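Side-chain contacts in periplasmic binding protein/LacI transcriptional regulator (PDB 4YLE), which probably binds a small sugar-like solute in the periplasm and delivers it to an ABC transporter: residues A[155-160]-A[224-229]; A[159-164]-A[250-255]; A[237-242]-A[269-274]. All blocks are in the same frame, centred on the assembly; numbering follows the deposited sequence.

Contact 1: residues A[155-160]-A[224-229]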
loop_
_atom_site.group_PDB
_atom_site.type_symbol
_atom_site.label_atom_id
_atom_site.label_comp_id
_atom_site.label_asym_id
_atom_site.label_seq_id
_atom_site.Cartn_x
_atom_site.Cartn_y
_atom_site.Cartn_z
ATOM N N ASP A 155 16.095 0.488 8.900
ATOM C CA ASP A 155 17.299 -0.081 9.522
ATOM C C ASP A 155 18.463 -0.175 8.551
ATOM O O ASP A 155 19.605 0.070 8.937
ATOM C CB ASP A 155 17.023 -1.487 10.095
ATOM C CG ASP A 155 16.249 -1.457 11.405
ATOM O OD1 ASP A 155 16.164 -0.385 12.040
ATOM O OD2 ASP A 155 15.725 -2.524 11.797
ATOM N N TYR A 156 18.201 -0.589 7.321
ATOM C CA TYR A 156 19.264 -0.668 6.331
ATOM C C TYR A 156 19.866 0.719 6.075
ATOM O O TYR A 156 21.089 0.887 6.063
ATOM C CB TYR A 156 18.744 -1.283 5.037
ATOM C CG TYR A 156 19.851 -1.637 4.071
ATOM C CD1 TYR A 156 20.682 -2.730 4.295
ATOM C CD2 TYR A 156 20.076 -0.871 2.959
ATOM C CE1 TYR A 156 21.704 -3.048 3.405
ATOM C CE2 TYR A 156 21.092 -1.178 2.071
ATOM C CZ TYR A 156 21.895 -2.262 2.290
ATOM O OH TYR A 156 22.918 -2.554 1.401
ATOM N N LEU A 157 19.004 1.712 5.878
ATOM C CA LEU A 157 19.453 3.086 5.750
ATOM C C LEU A 157 20.271 3.541 6.939
ATOM O O LEU A 157 21.307 4.189 6.772
ATOM C CB LEU A 157 18.257 4.013 5.583
ATOM C CG LEU A 157 18.547 5.518 5.547
ATOM C CD1 LEU A 157 19.458 5.928 4.373
ATOM C CD2 LEU A 157 17.203 6.257 5.482
ATOM N N ALA A 158 19.821 3.221 8.143
ATOM C CA ALA A 158 20.534 3.671 9.351
ATOM C C ALA A 158 21.985 3.231 9.349
ATOM O O ALA A 158 22.852 3.957 9.833
ATOM C CB ALA A 158 19.839 3.153 10.592
ATOM N N LYS A 159 22.264 2.057 8.788
ATOM C CA LYS A 159 23.634 1.547 8.761
ATOM C C LYS A 159 24.546 2.472 7.952
ATOM O O LYS A 159 25.766 2.516 8.179
ATOM C CB LYS A 159 23.692 0.136 8.164
ATOM C CG LYS A 159 22.732 -0.877 8.739
ATOM C CD LYS A 159 22.671 -0.842 10.257
ATOM C CE LYS A 159 21.463 -1.622 10.771
ATOM N NZ LYS A 159 20.705 -0.845 11.804
ATOM N N LYS A 160 23.943 3.200 7.009
ATOM C CA LYS A 160 24.684 4.031 6.059
ATOM C C LYS A 160 24.815 5.466 6.539
ATOM O O LYS A 160 25.646 6.227 6.031
ATOM C CB LYS A 160 24.005 3.983 4.685
ATOM C CG LYS A 160 24.148 2.630 4.004
ATOM C CD LYS A 160 24.545 2.763 2.551
ATOM C CE LYS A 160 25.234 1.503 2.034
ATOM N NZ LYS A 160 25.637 1.690 0.613
ATOM N N LEU A 224 20.287 17.885 4.730
ATOM C CA LEU A 224 19.512 16.657 4.688
ATOM C C LEU A 224 20.346 15.498 4.163
ATOM O O LEU A 224 21.068 15.650 3.181
ATOM C CB LEU A 224 18.273 16.831 3.806
ATOM C CG LEU A 224 17.171 15.832 4.146
ATOM C CD1 LEU A 224 16.519 16.250 5.452
ATOM C CD2 LEU A 224 16.143 15.742 3.017
ATOM N N LYS A 225 20.240 14.336 4.811
ATOM C CA LYS A 225 21.052 13.184 4.415
ATOM C C LYS A 225 20.260 12.055 3.770
ATOM O O LYS A 225 20.846 11.207 3.104
ATOM C CB LYS A 225 21.776 12.635 5.635
ATOM C CG LYS A 225 22.771 13.596 6.215
ATOM C CD LYS A 225 24.002 13.678 5.333
ATOM C CE LYS A 225 25.129 14.382 6.071
ATOM N NZ LYS A 225 26.417 14.275 5.339
ATOM N N ALA A 226 18.937 12.027 3.960
ATOM C CA ALA A 226 18.134 10.973 3.385
ATOM C C ALA A 226 16.671 11.359 3.317
ATOM O O ALA A 226 16.177 12.188 4.087
ATOM C CB ALA A 226 18.274 9.703 4.184
ATOM N N LEU A 227 15.997 10.730 2.375
ATOM C CA LEU A 227 14.560 10.835 2.220
ATOM C C LEU A 227 13.971 9.443 2.298
ATOM O O LEU A 227 14.315 8.593 1.490
ATOM C CB LEU A 227 14.217 11.458 0.880
ATOM C CG LEU A 227 14.613 12.934 0.771
ATOM C CD1 LEU A 227 14.870 13.377 -0.682
ATOM C CD2 LEU A 227 13.570 13.818 1.431
ATOM N N LEU A 228 13.090 9.228 3.277
ATOM C CA LEU A 228 12.490 7.924 3.491
ATOM C C LEU A 228 11.059 7.998 2.965
ATOM O O LEU A 228 10.238 8.741 3.522
ATOM C CB LEU A 228 12.497 7.545 4.970
ATOM C CG LEU A 228 13.843 7.400 5.689
ATOM C CD1 LEU A 228 14.528 8.734 5.905
ATOM C CD2 LEU A 228 13.630 6.685 7.015
ATOM N N CYS A 229 10.761 7.243 1.911
ATOM C CA CYS A 229 9.516 7.390 1.174
ATOM C C CYS A 229 8.613 6.207 1.373
ATOM O O CYS A 229 9.059 5.067 1.270
ATOM C CB CYS A 229 9.781 7.573 -0.316
ATOM S SG CYS A 229 10.832 8.983 -0.659
#
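Helix 146-160 lies over one face of the four-stranded parallel sheet in the alpha/beta lobe formed by strands 166-171, 196-202, 226-229 and 252-254, as in sugar-binding proteins of the periplasmic binding protein family. Leu157 projects from that helix onto strand 226-229 and meets Ala226 and Leu228, whose side chains leave the same face of the strand. Its CG is anti to the backbone N (chi1 175°), which carries the forked end of the side chain down to the sheet. The two methyl branches divide the work. CD1 rests 4.0 Å from Ala226 CB and turns otherwise to Tyr252 and Leu272, whereas CD2 settles between the two strand residues and lies 3.8 Å from Ala226 CB. The two leucines meet at a slant, a single methyl, CD2 of Leu157, facing the branch point of Leu228. All three residues are buried, and the contact is wholly apolar. Phe186 and Met190 of helix 177-193 also touch Leu228. The tightest part of the packing is at the Leu228 fork, where Leu157 CD2 lies 3.6 Å from CG and 3.7 Å from CD1.

Contact 2: residues A[159-164]-A[250-255]; sequences KKLKAG and KVYVVG
The ring of Tyr252, on the edge strand 252-254 of the four-stranded parallel sheet of the alpha/beta lobe, reaches up to the end of helix 146-160 and is met there by two consecutive side chains, Lys160 and Leu161, in different ways. Lys160 crosses the tyrosine at about a right angle, bringing its aliphatic part obliquely against the phenol end of the ring. Its CB stands 3.9 Å from Tyr252 CZ, and CD comes to 3.7 Å from the same carbon. A bend at chi2 (-134°) lets the lysine chain turn around the phenol end, so that methylene groups rather than the ammonium group make the contact.

Leu161 runs past Tyr252 in the opposite direction and touches it at the edge, near the ring plane, with CD2 placed 3.8 Å from Tyr252 CD2. Its backbone has already left the helix, yet the end of the side chain swings back to the sheet, where it also meets Ala226. Between them the two residues border the tyrosine from its CD2 corner to its hydroxyl, while Leu157 packs against it from within the lobe. This is a surface contact, joining the turn after the helix to the rim of the sheet.

The polar tip has a water partner. The water lies at the ring edge, in plane, 2.6 Å from Tyr252 OH; its 2.4 Å separation from Lys160 O is too short to be a reliable bond. Beside this hydroxyl, Lys160 CD lies 3.5 Å from Tyr252 OH.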
loop_
_atom_site.group_PDB
_atom_site.type_symbol
_atom_site.label_atom_id
_atom_site.label_comp_id
_atom_site.label_asym_id
_atom_site.label_seq_id
_atom_site.Cartn_x
_atom_site.Cartn_y
_atom_site.Cartn_z
ATOM N N LYS A 159 22.264 2.057 8.788
ATOM C CA LYS A 159 23.634 1.547 8.761
ATOM C C LYS A 159 24.546 2.472 7.952
ATOM O O LYS A 159 25.766 2.516 8.179
ATOM C CB LYS A 159 23.692 0.136 8.164
ATOM C CG LYS A 159 22.732 -0.877 8.739
ATOM C CD LYS A 159 22.671 -0.842 10.257
ATOM C CE LYS A 159 21.463 -1.622 10.771
ATOM N NZ LYS A 159 20.705 -0.845 11.804
ATOM N N LYS A 160 23.943 3.200 7.009
ATOM C CA LYS A 160 24.684 4.031 6.059
ATOM C C LYS A 160 24.815 5.466 6.539
ATOM O O LYS A 160 25.646 6.227 6.031
ATOM C CB LYS A 160 24.005 3.983 4.685
ATOM C CG LYS A 160 24.148 2.630 4.004
ATOM C CD LYS A 160 24.545 2.763 2.551
ATOM C CE LYS A 160 25.234 1.503 2.034
ATOM N NZ LYS A 160 25.637 1.690 0.613
ATOM N N LEU A 161 24.002 5.815 7.532
ATOM C CA LEU A 161 23.983 7.142 8.110
ATOM C C LEU A 161 24.727 7.141 9.406
ATOM O O LEU A 161 25.367 6.154 9.767
ATOM C CB LEU A 161 22.548 7.626 8.350
ATOM C CG LEU A 161 21.687 7.811 7.109
ATOM C CD1 LEU A 161 20.274 8.311 7.427
ATOM C CD2 LEU A 161 22.342 8.757 6.141
ATOM N N LYS A 162 24.662 8.269 10.099
ATOM C CA LYS A 162 25.252 8.370 11.416
ATOM C C LYS A 162 24.360 9.182 12.326
ATOM O O LYS A 162 23.488 9.922 11.877
ATOM C CB LYS A 162 26.650 8.995 11.343
ATOM C CG LYS A 162 26.686 10.371 10.733
ATOM C CD LYS A 162 28.138 10.876 10.580
ATOM C CE LYS A 162 28.163 12.309 10.081
ATOM N NZ LYS A 162 27.352 12.489 8.839
ATOM N N ALA A 163 24.586 9.008 13.619
ATOM C CA ALA A 163 23.883 9.755 14.644
ATOM C C ALA A 163 23.891 11.245 14.349
ATOM O O ALA A 163 24.922 11.806 13.933
ATOM C CB ALA A 163 24.512 9.476 16.004
ATOM N N GLY A 164 22.741 11.882 14.569
ATOM C CA GLY A 164 22.572 13.304 14.326
ATOM C C GLY A 164 22.222 13.684 12.891
ATOM O O GLY A 164 21.862 14.836 12.618
ATOM N N LYS A 250 24.658 12.053 -2.588
ATOM C CA LYS A 250 24.870 12.708 -1.297
ATOM C C LYS A 250 23.657 12.591 -0.366
ATOM O O LYS A 250 23.748 12.829 0.845
ATOM C CB LYS A 250 25.200 14.172 -1.518
ATOM C CG LYS A 250 26.493 14.385 -2.323
ATOM C CD LYS A 250 26.807 15.854 -2.495
ATOM C CE LYS A 250 28.196 16.072 -3.109
ATOM N NZ LYS A 250 28.439 15.272 -4.352
ATOM N N VAL A 251 22.510 12.247 -0.943
ATOM C CA VAL A 251 21.262 12.116 -0.197
ATOM C C VAL A 251 20.689 10.763 -0.561
ATOM O O VAL A 251 20.480 10.479 -1.743
ATOM C CB VAL A 251 20.256 13.238 -0.536
ATOM C CG1 VAL A 251 18.892 13.001 0.159
ATOM C CG2 VAL A 251 20.830 14.584 -0.136
ATOM N N TYR A 252 20.532 9.907 0.437
ATOM C CA TYR A 252 19.975 8.589 0.222
ATOM C C TYR A 252 18.470 8.658 0.037
ATOM O O TYR A 252 17.794 9.496 0.647
ATOM C CB TYR A 252 20.299 7.667 1.393
ATOM C CG TYR A 252 21.746 7.220 1.448
ATOM C CD1 TYR A 252 22.245 6.355 0.493
ATOM C CD2 TYR A 252 22.586 7.630 2.470
ATOM C CE1 TYR A 252 23.552 5.905 0.537
ATOM C CE2 TYR A 252 23.908 7.197 2.516
ATOM C CZ TYR A 252 24.380 6.332 1.545
ATOM O OH TYR A 252 25.693 5.893 1.575
ATOM N N VAL A 253 17.958 7.759 -0.797
ATOM C CA VAL A 253 16.516 7.564 -0.947
ATOM C C VAL A 253 16.141 6.096 -0.713
ATOM O O VAL A 253 16.772 5.197 -1.280
ATOM C CB VAL A 253 16.029 7.978 -2.352
ATOM C CG1 VAL A 253 14.559 7.695 -2.531
ATOM C CG2 VAL A 253 16.330 9.425 -2.625
ATOM N N VAL A 254 15.139 5.865 0.134
ATOM C CA VAL A 254 14.541 4.543 0.260
ATOM C C VAL A 254 13.066 4.623 -0.055
ATOM O O VAL A 254 12.445 5.654 0.129
ATOM C CB VAL A 254 14.762 3.923 1.641
ATOM C CG1 VAL A 254 16.282 3.686 1.877
ATOM C CG2 VAL A 254 14.125 4.787 2.737
ATOM N N GLY A 255 12.510 3.495 -0.502
ATOM C CA GLY A 255 11.105 3.403 -0.834
ATOM C C GLY A 255 10.492 2.144 -0.276
ATOM O O GLY A 255 10.943 1.616 0.743
HETATM O O HOH W 1 26.706 6.650 3.903
#

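Contact 3: residues A[237-242]-A[269-274]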
loop_
_atom_site.group_PDB
_atom_site.type_symbol
_atom_site.label_atom_id
_atom_site.label_comp_id
_atom_site.label_asym_id
_atom_site.label_seq_id
_atom_site.Cartn_x
_atom_site.Cartn_y
_atom_site.Cartn_z
ATOM N N GLY A 237 9.827 10.118 -7.387
ATOM C CA GLY A 237 9.757 11.562 -7.265
ATOM C C GLY A 237 10.934 12.139 -6.506
ATOM O O GLY A 237 11.541 13.151 -6.962
ATOM N N ALA A 238 11.287 11.511 -5.380
ATOM C CA ALA A 238 12.413 11.996 -4.546
ATOM C C ALA A 238 13.772 11.884 -5.275
ATOM O O ALA A 238 14.597 12.796 -5.200
ATOM C CB ALA A 238 12.432 11.233 -3.220
ATOM N N VAL A 239 13.989 10.798 -6.008
ATOM C CA VAL A 239 15.175 10.650 -6.848
ATOM C C VAL A 239 15.301 11.817 -7.853
ATOM O O VAL A 239 16.376 12.428 -7.991
ATOM C CB VAL A 239 15.149 9.272 -7.596
ATOM C CG1 VAL A 239 16.120 9.239 -8.780
ATOM C CG2 VAL A 239 15.498 8.197 -6.636
ATOM N N SER A 240 14.203 12.189 -8.508
ATOM C CA SER A 240 14.209 13.365 -9.379
ATOM C C SER A 240 14.549 14.654 -8.644
ATOM O O SER A 240 15.251 15.523 -9.183
ATOM C CB SER A 240 12.850 13.534 -10.058
ATOM O OG SER A 240 12.607 12.456 -10.945
ATOM N N ALA A 241 14.031 14.803 -7.430
ATOM C CA ALA A 241 14.279 16.031 -6.680
ATOM C C ALA A 241 15.750 16.109 -6.262
ATOM O O ALA A 241 16.361 17.181 -6.302
ATOM C CB ALA A 241 13.351 16.111 -5.447
ATOM N N VAL A 242 16.306 14.972 -5.842
ATOM C CA VAL A 242 17.702 14.911 -5.433
ATOM C C VAL A 242 18.593 15.274 -6.612
ATOM O O VAL A 242 19.478 16.097 -6.470
ATOM C CB VAL A 242 18.057 13.511 -4.870
ATOM C CG1 VAL A 242 19.532 13.343 -4.668
ATOM C CG2 VAL A 242 17.350 13.291 -3.537
ATOM N N GLY A 269 22.397 2.889 -7.961
ATOM C CA GLY A 269 22.580 3.598 -6.705
ATOM C C GLY A 269 21.677 4.797 -6.432
ATOM O O GLY A 269 21.820 5.451 -5.400
ATOM N N ARG A 270 20.738 5.096 -7.326
ATOM C CA ARG A 270 19.852 6.246 -7.124
ATOM C C ARG A 270 18.914 6.006 -5.927
ATOM O O ARG A 270 18.538 6.950 -5.238
ATOM C CB ARG A 270 19.052 6.549 -8.405
ATOM C CG ARG A 270 19.871 7.372 -9.416
ATOM C CD ARG A 270 19.104 7.589 -10.698
ATOM N NE ARG A 270 18.874 6.322 -11.371
ATOM C CZ ARG A 270 17.929 6.120 -12.280
ATOM N NH1 ARG A 270 17.105 7.105 -12.621
ATOM N NH2 ARG A 270 17.801 4.923 -12.829
ATOM N N VAL A 271 18.581 4.744 -5.700
ATOM C CA VAL A 271 17.760 4.289 -4.559
ATOM C C VAL A 271 18.528 3.230 -3.760
ATOM O O VAL A 271 19.077 2.288 -4.335
ATOM C CB VAL A 271 16.436 3.714 -5.043
ATOM C CG1 VAL A 271 15.629 3.118 -3.888
ATOM C CG2 VAL A 271 15.638 4.786 -5.704
ATOM N N LEU A 272 18.557 3.378 -2.440
ATOM C CA LEU A 272 19.326 2.497 -1.581
ATOM C C LEU A 272 18.613 1.197 -1.170
ATOM O O LEU A 272 19.242 0.143 -1.040
ATOM C CB LEU A 272 19.741 3.261 -0.319
ATOM C CG LEU A 272 20.460 2.429 0.746
ATOM C CD1 LEU A 272 21.878 2.120 0.270
ATOM C CD2 LEU A 272 20.470 3.147 2.099
ATOM N N ALA A 273 17.319 1.278 -0.939
ATOM C CA ALA A 273 16.552 0.107 -0.528
ATOM C C ALA A 273 15.083 0.326 -0.766
ATOM O O ALA A 273 14.611 1.454 -0.819
ATOM C CB ALA A 273 16.792 -0.195 0.935
ATOM N N THR A 274 14.373 -0.784 -0.902
ATOM C CA THR A 274 12.920 -0.789 -0.952
ATOM C C THR A 274 12.471 -2.057 -0.227
ATOM O O THR A 274 13.265 -2.664 0.473
ATOM C CB THR A 274 12.411 -0.746 -2.391
ATOM O OG1 THR A 274 10.983 -0.618 -2.398
ATOM C CG2 THR A 274 12.810 -1.986 -3.186
#
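A chi1 of 163° sets CG1 of Val239 trans to the main-chain nitrogen and CG2 next to it, and the two methyls part over the loop segment 269-274, CG1 toward Arg270 and CG2 toward Val271. Val271 has nearly the same torsion (chi1 175°), which places its own CG2 beside the backbone N and turns it to the helix. The two valines cross at about a right angle and meet through one methyl each, with Val239 CG2 lying 3.5 Å from Val271 CG2. The same helix methyl also rests 3.6 Å from Arg270 O, a van der Waals contact with the loop backbone.

The other branch serves the side chain of Arg270. Val239 CG1 is 4.0 Å from Arg270 CB and 3.9 Å from Arg270 CD, so the valine packs against the aliphatic stem of the arginine, which crosses it at about a right angle. Beyond CD the chain bends at chi3 (-65°), and the charged end is engaged apart from the valine: Arg270 NE forms a salt bridge with Asp268, at the end of helix 263-268.

Burial follows this division. Val271 is enclosed, with Met265 and Leu266 of helix 263-268 also touching its side chain, whereas Arg270 lies on the exposed margin. The loop backbone is also bonded to the sheet edge: Leu272 and Ala273 form hydrogen bonds with Val253 and Gly255. The loop runs in roughly the same direction as strand 252-254 before entering strand 274-276, the outermost strand of the mixed sheet. Packing of helix 232-244 against this irregular connection is consistent with the layered alpha/beta architecture of a two-lobed periplasmic binding protein.

In the fold
Contacts 1 and 2 share helix 146-160 and reach the neighbouring strands 226-229 and 252-254, one inside the lobe and the other at its rim. Contact 1 is fully buried and purely aliphatic; contact 2, at the surface, adds a phenol ring, lysine methylenes and a water. Contact 3 is intermediate, with a buried valine and an exposed arginine, and belongs to helix 232-244 on the other side of the sheet. Leu227 and Cys229, pointing from strand 226-229 to Val242 and Ala238, bridge contacts 1 and 3. Backbone bonding ties contacts 2 and 3, and Leu272 of the contact 3 loop also packs on Lys160, touching contact 1.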